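Local coordinates for protein AGR_C_1268p (Agrobacterium tumefaciens str. C58, PDB 2GHS) that probably works as a metal-dependent gluconolactonase of the SMP-30/regucalcin family, binding one divalent cation per subunit in a six-bladed beta-propeller, at residues Tyr164-Lys168 / Gly169-Lys173; Cys185-Pro188 / Asp189-Gly193. One frame throughout, in Å; residues are numbered along the deposited sequence.

Two hairpins, one tight and one with a longer connecting loop, lie at opposite ends of the long, interrupted strand 170-186, their centres about 18 Å apart in one sheet. Interaction 1 lies at the surface, on the outer side of the propeller: four main-chain bonds zip two antiparallel strands together, one face is packed with tyrosine and valines, and a water ties the other. Interaction 2 is nearer the middle and partly buried. Its strands pair for only a short distance, and polar side chains of the loop, a serine above all, do much of the bonding. Regular strand pairing thus marks the outer hairpin, and side-chain bonding of the turn the inner one.

Interaction 1. Residues Tyr164-Lys168 / Gly169-Lys173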
ATOM      1  N   TYR A 164      -2.859 -11.440  -7.224  1.00  7.03           N
ATOM      2  CA  TYR A 164      -3.219 -12.730  -6.607  1.00  9.14           C
ATOM      3  C   TYR A 164      -4.012 -12.580  -5.322  1.00  8.50           C
ATOM      4  O   TYR A 164      -3.860 -11.599  -4.602  1.00  8.64           O
ATOM      5  CB  TYR A 164      -1.956 -13.515  -6.251  1.00  9.37           C
ATOM      6  CG  TYR A 164      -1.025 -13.816  -7.425  1.00  6.39           C
ATOM      7  CD1 TYR A 164      -0.077 -12.902  -7.824  1.00  9.87           C
ATOM      8  CD2 TYR A 164      -1.105 -15.002  -8.119  1.00  6.25           C
ATOM      9  CE1 TYR A 164       0.785 -13.169  -8.872  1.00 12.85           C
ATOM     10  CE2 TYR A 164      -0.262 -15.272  -9.169  1.00  9.33           C
ATOM     11  CZ  TYR A 164       0.694 -14.348  -9.534  1.00  9.10           C
ATOM     12  OH  TYR A 164       1.549 -14.640 -10.602  1.00 10.14           O
ATOM     13  N   HIS A 165      -4.797 -13.622  -5.036  1.00  9.70           N
ATOM     14  CA  HIS A 165      -5.548 -13.802  -3.802  1.00  8.92           C
ATOM     15  C   HIS A 165      -4.866 -14.899  -3.041  1.00 10.81           C
ATOM     16  O   HIS A 165      -4.541 -15.946  -3.635  1.00 10.26           O
ATOM     17  CB  HIS A 165      -6.947 -14.220  -4.225  1.00  9.59           C
ATOM     18  CG  HIS A 165      -7.882 -14.599  -3.125  1.00  8.81           C
ATOM     19  ND1 HIS A 165      -7.936 -15.868  -2.589  1.00 10.44           N
ATOM     20  CD2 HIS A 165      -8.916 -13.916  -2.570  1.00  6.99           C
ATOM     21  CE1 HIS A 165      -8.928 -15.929  -1.711  1.00  9.75           C
ATOM     22  NE2 HIS A 165      -9.537 -14.757  -1.678  1.00  9.54           N
ATOM     23  N   VAL A 166      -4.623 -14.654  -1.756  1.00  8.71           N
ATOM     24  CA  VAL A 166      -3.962 -15.643  -0.882  1.00  9.91           C
ATOM     25  C   VAL A 166      -4.856 -15.883   0.343  1.00  8.47           C
ATOM     26  O   VAL A 166      -5.163 -14.963   1.081  1.00  9.25           O
ATOM     27  CB  VAL A 166      -2.599 -15.174  -0.436  1.00  9.12           C
ATOM     28  CG1 VAL A 166      -1.890 -16.325   0.248  1.00  9.88           C
ATOM     29  CG2 VAL A 166      -1.763 -14.652  -1.637  1.00 12.85           C
ATOM     30  N   ALA A 167      -5.286 -17.126   0.522  1.00  9.28           N
ATOM     31  CA  ALA A 167      -6.070 -17.484   1.690  1.00 10.17           C
ATOM     32  C   ALA A 167      -5.596 -18.817   2.212  1.00 10.63           C
ATOM     33  O   ALA A 167      -5.555 -19.804   1.470  1.00  9.73           O
ATOM     34  CB  ALA A 167      -7.487 -17.562   1.335  1.00 11.53           C
ATOM     35  N   LYS A 168      -5.169 -18.824   3.474  1.00 10.76           N
ATOM     36  CA  LYS A 168      -4.713 -20.025   4.148  1.00 12.94           C
ATOM     37  C   LYS A 168      -3.622 -20.685   3.330  1.00 13.37           C
ATOM     38  O   LYS A 168      -3.602 -21.918   3.168  1.00 14.82           O
ATOM     39  CB  LYS A 168      -5.867 -21.000   4.424  1.00 16.38           C
ATOM     40  CG  LYS A 168      -6.984 -20.366   5.205  1.00 18.42           C
ATOM     41  CD  LYS A 168      -8.050 -21.354   5.604  1.00 29.88           C
ATOM     42  CE  LYS A 168      -8.966 -20.761   6.665  1.00 40.04           C
ATOM     43  NZ  LYS A 168      -9.764 -19.587   6.161  1.00 48.04           N
ATOM     44  N   GLY A 169      -2.768 -19.862   2.749  1.00 10.61           N
ATOM     45  CA  GLY A 169      -1.585 -20.311   2.021  1.00  9.72           C
ATOM     46  C   GLY A 169      -1.823 -20.752   0.590  1.00 12.54           C
ATOM     47  O   GLY A 169      -0.879 -21.150  -0.080  1.00 15.92           O
ATOM     48  N   LYS A 170      -3.069 -20.707   0.129  1.00 10.80           N
ATOM     49  CA  LYS A 170      -3.446 -21.050  -1.221  1.00 11.21           C
ATOM     50  C   LYS A 170      -3.450 -19.786  -2.091  1.00 12.36           C
ATOM     51  O   LYS A 170      -4.158 -18.818  -1.810  1.00 10.98           O
ATOM     52  CB  LYS A 170      -4.814 -21.683  -1.265  1.00 11.04           C
ATOM     53  CG  LYS A 170      -5.159 -22.220  -2.666  1.00 16.98           C
ATOM     54  CD  LYS A 170      -6.529 -22.863  -2.666  1.00 27.90           C
ATOM     55  CE  LYS A 170      -6.980 -23.196  -4.081  1.00 38.28           C
ATOM     56  NZ  LYS A 170      -8.129 -24.149  -4.059  1.00 46.26           N
ATOM     57  N   VAL A 171      -2.636 -19.807  -3.144  1.00 12.07           N
ATOM     58  CA  VAL A 171      -2.511 -18.634  -4.035  1.00 10.50           C
ATOM     59  C   VAL A 171      -3.311 -18.839  -5.335  1.00 14.19           C
ATOM     60  O   VAL A 171      -3.138 -19.869  -6.014  1.00 13.36           O
ATOM     61  CB  VAL A 171      -1.014 -18.382  -4.337  1.00 11.23           C
ATOM     62  CG1 VAL A 171      -0.851 -17.187  -5.266  1.00 17.97           C
ATOM     63  CG2 VAL A 171      -0.230 -18.142  -3.038  1.00 15.64           C
ATOM     64  N   THR A 172      -4.185 -17.877  -5.658  1.00 10.61           N
ATOM     65  CA  THR A 172      -5.051 -17.904  -6.856  1.00 12.21           C
ATOM     66  C   THR A 172      -4.869 -16.607  -7.655  1.00 12.52           C
ATOM     67  O   THR A 172      -5.014 -15.525  -7.062  1.00 11.10           O
ATOM     68  CB  THR A 172      -6.534 -17.984  -6.459  1.00 12.87           C
ATOM     69  OG1 THR A 172      -6.751 -19.144  -5.662  1.00 18.38           O
ATOM     70  CG2 THR A 172      -7.430 -18.044  -7.682  1.00 19.85           C
ATOM     71  N   LYS A 173      -4.529 -16.679  -8.952  1.00 10.99           N
ATOM     72  CA  LYS A 173      -4.393 -15.456  -9.751  1.00  8.96           C
ATOM     73  C   LYS A 173      -5.789 -14.890 -10.058  1.00  9.59           C
ATOM     74  O   LYS A 173      -6.683 -15.610 -10.447  1.00 10.66           O
ATOM     75  CB  LYS A 173      -3.614 -15.692 -11.054  1.00 10.83           C
ATOM     76  CG  LYS A 173      -3.259 -14.408 -11.774  1.00 14.04           C
ATOM     77  CD  LYS A 173      -2.563 -14.661 -13.094  1.00 15.72           C
ATOM     78  CE  LYS A 173      -1.149 -15.046 -12.961  1.00 21.14           C
ATOM     79  NZ  LYS A 173      -0.524 -14.882 -14.303  1.00 23.85           N
TER
HETATM   80  O   HOH W   1      -6.602 -18.251  -3.014  1.00 13.50           O
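Tyr164-Lys168 and Gly169-Lys173 form a tight antiparallel hairpin at the outer rim of the propeller, joining strand 161-167 to the start of strand 170-186. His165 and Thr172 exchange two backbone bonds, of which His165 N to Thr172 O (2.8 Å) is almost straight at 176°. Ala167 and Lys170 make the second such pair and close a type I' turn over Lys168 and Gly169. Both turn residues have positive phi, a conformation that glycine adopts readily.

On one face, Val166 and Val171 lie side by side, CG2 of Val166 being 4.1 Å from CG2 of Val171, and both reach Leu111 of strand 110-115. Branched valines suit this extended backbone. The Tyr164 ring slants across the neighbouring strand: CD2 meets Val171 CG1 at 3.6 Å, while the hydroxyl end passes Lys173 CE, 3.6 Å from OH. With CG anti to its carbonyl carbon (chi1 -58°), the ring can run obliquely past these neighbours while its hydroxyl bonds to Glu128, a ligand of the bound potassium ion.

The opposite face carries His165 and Thr172. A water lies in the plane of the imidazole, at its edge, 2.8 Å from His165 ND1; it also bonds to Thr172 OG1 and donates to Lys170 O, joining both strands. Because NE2 is bonded to Thr212 O, the ring is held at both nitrogens and its rotation is fixed. Such a two-residue type I' hairpin is a classic link between adjacent antiparallel strands, here probably the outer pair of a propeller blade.

Interaction 2. Residues Cys185-Pro188 / Asp189-Gly193; sequences CFSP and DGTTG
A side-chain oxygen stands in for a main-chain carbonyl where Ser187 meets Thr192: the backbone N of Thr192 donates to Ser187 OG at 3.1 Å, along a rather bent path (137°). The partner bond is ordinary, Ser187 N giving its hydrogen to Thr192 O at 3.0 Å, so the serine grips the far strand through both backbone and hydroxyl. OG sits between the backbone N and the carbonyl carbon (chi1 70°), which turns it into the loop. A buried serine suits this place because its short side chain brings an acceptor to the returning strand.

Ser187 O is used differently, accepting from Gly190 N at 2.9 Å to close a type I turn. Pro188, its phi fixed by the ring, takes the first corner, and Gly190 follows with positive phi. Asp189 OD1 then accepts from Thr191 N (3.0 Å), an Asx turn whose donor approaches from above the carboxylate plane. Phe-Ser-Pro-Asp-Gly is a sequence met at such strand-to-strand turns in beta-propellers; here it links the end of strand 170-186 to strand 192-197, probably the inner strands of the next blade.

One water spans the loop mouth, bonding to Ser187 OG at 2.8 Å and to Thr192 OG1, and donating to Thr191 OG1. At the strand end of the hairpin, Phe186 forms an antiparallel non-hydrogen-bonded pair with Gly193, whose CA lies 3.7 Å from Phe186 CD1; glycine, lacking a side chain, lets the ring come this close to the strand. Thr192 O lies at the edge of that ring, near its plane. Trp148 and His142 each meet the phenyl group edge-to-face, and His142 NE2 also bonds to Gly190 O, tying the turn to the loop between strands 134-141 and 147-153, probably of the preceding blade.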
ATOM      1  N   CYS A 185      -7.641  -1.854  -2.594  1.00  9.14           N
ATOM      2  CA  CYS A 185      -8.372  -1.605  -1.367  1.00  9.26           C
ATOM      3  C   CYS A 185      -9.806  -2.076  -1.533  1.00  8.31           C
ATOM      4  O   CYS A 185     -10.196  -2.556  -2.586  1.00  9.36           O
ATOM      5  CB  CYS A 185      -8.326  -0.107  -0.981  1.00  8.51           C
ATOM      6  SG  CYS A 185      -9.029   0.994  -2.176  1.00 11.74           S
ATOM      7  N   PHE A 186     -10.581  -2.002  -0.464  1.00  9.02           N
ATOM      8  CA  PHE A 186     -11.881  -2.630  -0.401  1.00  8.52           C
ATOM      9  C   PHE A 186     -12.946  -1.736   0.226  1.00  9.69           C
ATOM     10  O   PHE A 186     -12.665  -0.944   1.111  1.00  9.93           O
ATOM     11  CB  PHE A 186     -11.809  -3.957   0.396  1.00  8.89           C
ATOM     12  CG  PHE A 186     -10.774  -4.882  -0.149  1.00  6.92           C
ATOM     13  CD1 PHE A 186     -11.002  -5.602  -1.306  1.00  9.78           C
ATOM     14  CD2 PHE A 186      -9.554  -4.999   0.478  1.00  7.80           C
ATOM     15  CE1 PHE A 186      -9.985  -6.415  -1.838  1.00 10.97           C
ATOM     16  CE2 PHE A 186      -8.533  -5.795  -0.018  1.00  9.56           C
ATOM     17  CZ  PHE A 186      -8.734  -6.510  -1.194  1.00  8.91           C
ATOM     18  N   SER A 187     -14.184  -1.893  -0.217  1.00  8.99           N
ATOM     19  CA  SER A 187     -15.304  -1.143   0.329  1.00  8.37           C
ATOM     20  C   SER A 187     -15.593  -1.540   1.768  1.00  8.09           C
ATOM     21  O   SER A 187     -15.170  -2.632   2.211  1.00  9.20           O
ATOM     22  CB  SER A 187     -16.520  -1.364  -0.555  1.00 10.79           C
ATOM     23  OG  SER A 187     -17.000  -2.682  -0.440  1.00 10.52           O
ATOM     24  N   PRO A 188     -16.349  -0.708   2.501  1.00 12.12           N
ATOM     25  CA  PRO A 188     -16.590  -0.982   3.905  1.00 14.51           C
ATOM     26  C   PRO A 188     -17.227  -2.325   4.213  1.00 14.89           C
ATOM     27  O   PRO A 188     -16.882  -2.942   5.209  1.00 17.88           O
ATOM     28  CB  PRO A 188     -17.515   0.167   4.338  1.00 13.29           C
ATOM     29  CG  PRO A 188     -17.113   1.298   3.454  1.00 13.71           C
ATOM     30  CD  PRO A 188     -16.922   0.607   2.099  1.00 12.97           C
ATOM     31  N   ASP A 189     -18.086  -2.833   3.329  1.00 13.04           N
ATOM     32  CA  ASP A 189     -18.693  -4.125   3.612  1.00 12.30           C
ATOM     33  C   ASP A 189     -17.973  -5.296   2.982  1.00 11.65           C
ATOM     34  O   ASP A 189     -18.455  -6.412   3.108  1.00 12.16           O
ATOM     35  CB  ASP A 189     -20.158  -4.106   3.285  1.00 12.51           C
ATOM     36  CG  ASP A 189     -20.453  -3.977   1.828  1.00 18.38           C
ATOM     37  OD1 ASP A 189     -19.549  -3.934   0.978  1.00 21.56           O
ATOM     38  OD2 ASP A 189     -21.673  -3.861   1.532  1.00 30.69           O
ATOM     39  N   GLY A 190     -16.825  -5.061   2.345  1.00  9.67           N
ATOM     40  CA  GLY A 190     -16.048  -6.158   1.734  1.00  8.80           C
ATOM     41  C   GLY A 190     -16.592  -6.686   0.413  1.00 12.46           C
ATOM     42  O   GLY A 190     -16.046  -7.738  -0.160  1.00 15.73           O
ATOM     43  N   THR A 191     -17.629  -6.034  -0.103  1.00  7.87           N
ATOM     44  CA  THR A 191     -18.310  -6.501  -1.311  1.00  7.71           C
ATOM     45  C   THR A 191     -17.796  -5.920  -2.645  1.00  7.55           C
ATOM     46  O   THR A 191     -18.262  -6.347  -3.727  1.00  9.71           O
ATOM     47  CB  THR A 191     -19.818  -6.280  -1.237  1.00 11.19           C
ATOM     48  OG1 THR A 191     -20.075  -4.882  -1.093  1.00 14.31           O
ATOM     49  CG2 THR A 191     -20.421  -7.038  -0.090  1.00 13.25           C
ATOM     50  N   THR A 192     -16.869  -4.948  -2.568  1.00 11.06           N
ATOM     51  CA  THR A 192     -16.222  -4.392  -3.747  1.00  9.19           C
ATOM     52  C   THR A 192     -14.730  -4.294  -3.496  1.00  9.69           C
ATOM     53  O   THR A 192     -14.286  -3.866  -2.418  1.00  9.46           O
ATOM     54  CB  THR A 192     -16.771  -2.995  -4.086  1.00 12.43           C
ATOM     55  OG1 THR A 192     -18.179  -3.096  -4.337  1.00 11.74           O
ATOM     56  CG2 THR A 192     -16.149  -2.406  -5.326  1.00 13.74           C
ATOM     57  N   GLY A 193     -13.966  -4.675  -4.506  1.00  8.83           N
ATOM     58  CA  GLY A 193     -12.545  -4.438  -4.518  1.00 10.73           C
ATOM     59  C   GLY A 193     -12.184  -3.449  -5.582  1.00  9.71           C
ATOM     60  O   GLY A 193     -12.886  -3.303  -6.599  1.00 13.13           O
TER
HETATM   61  O   HOH W   2     -19.402  -2.106  -1.769  1.00 31.26           O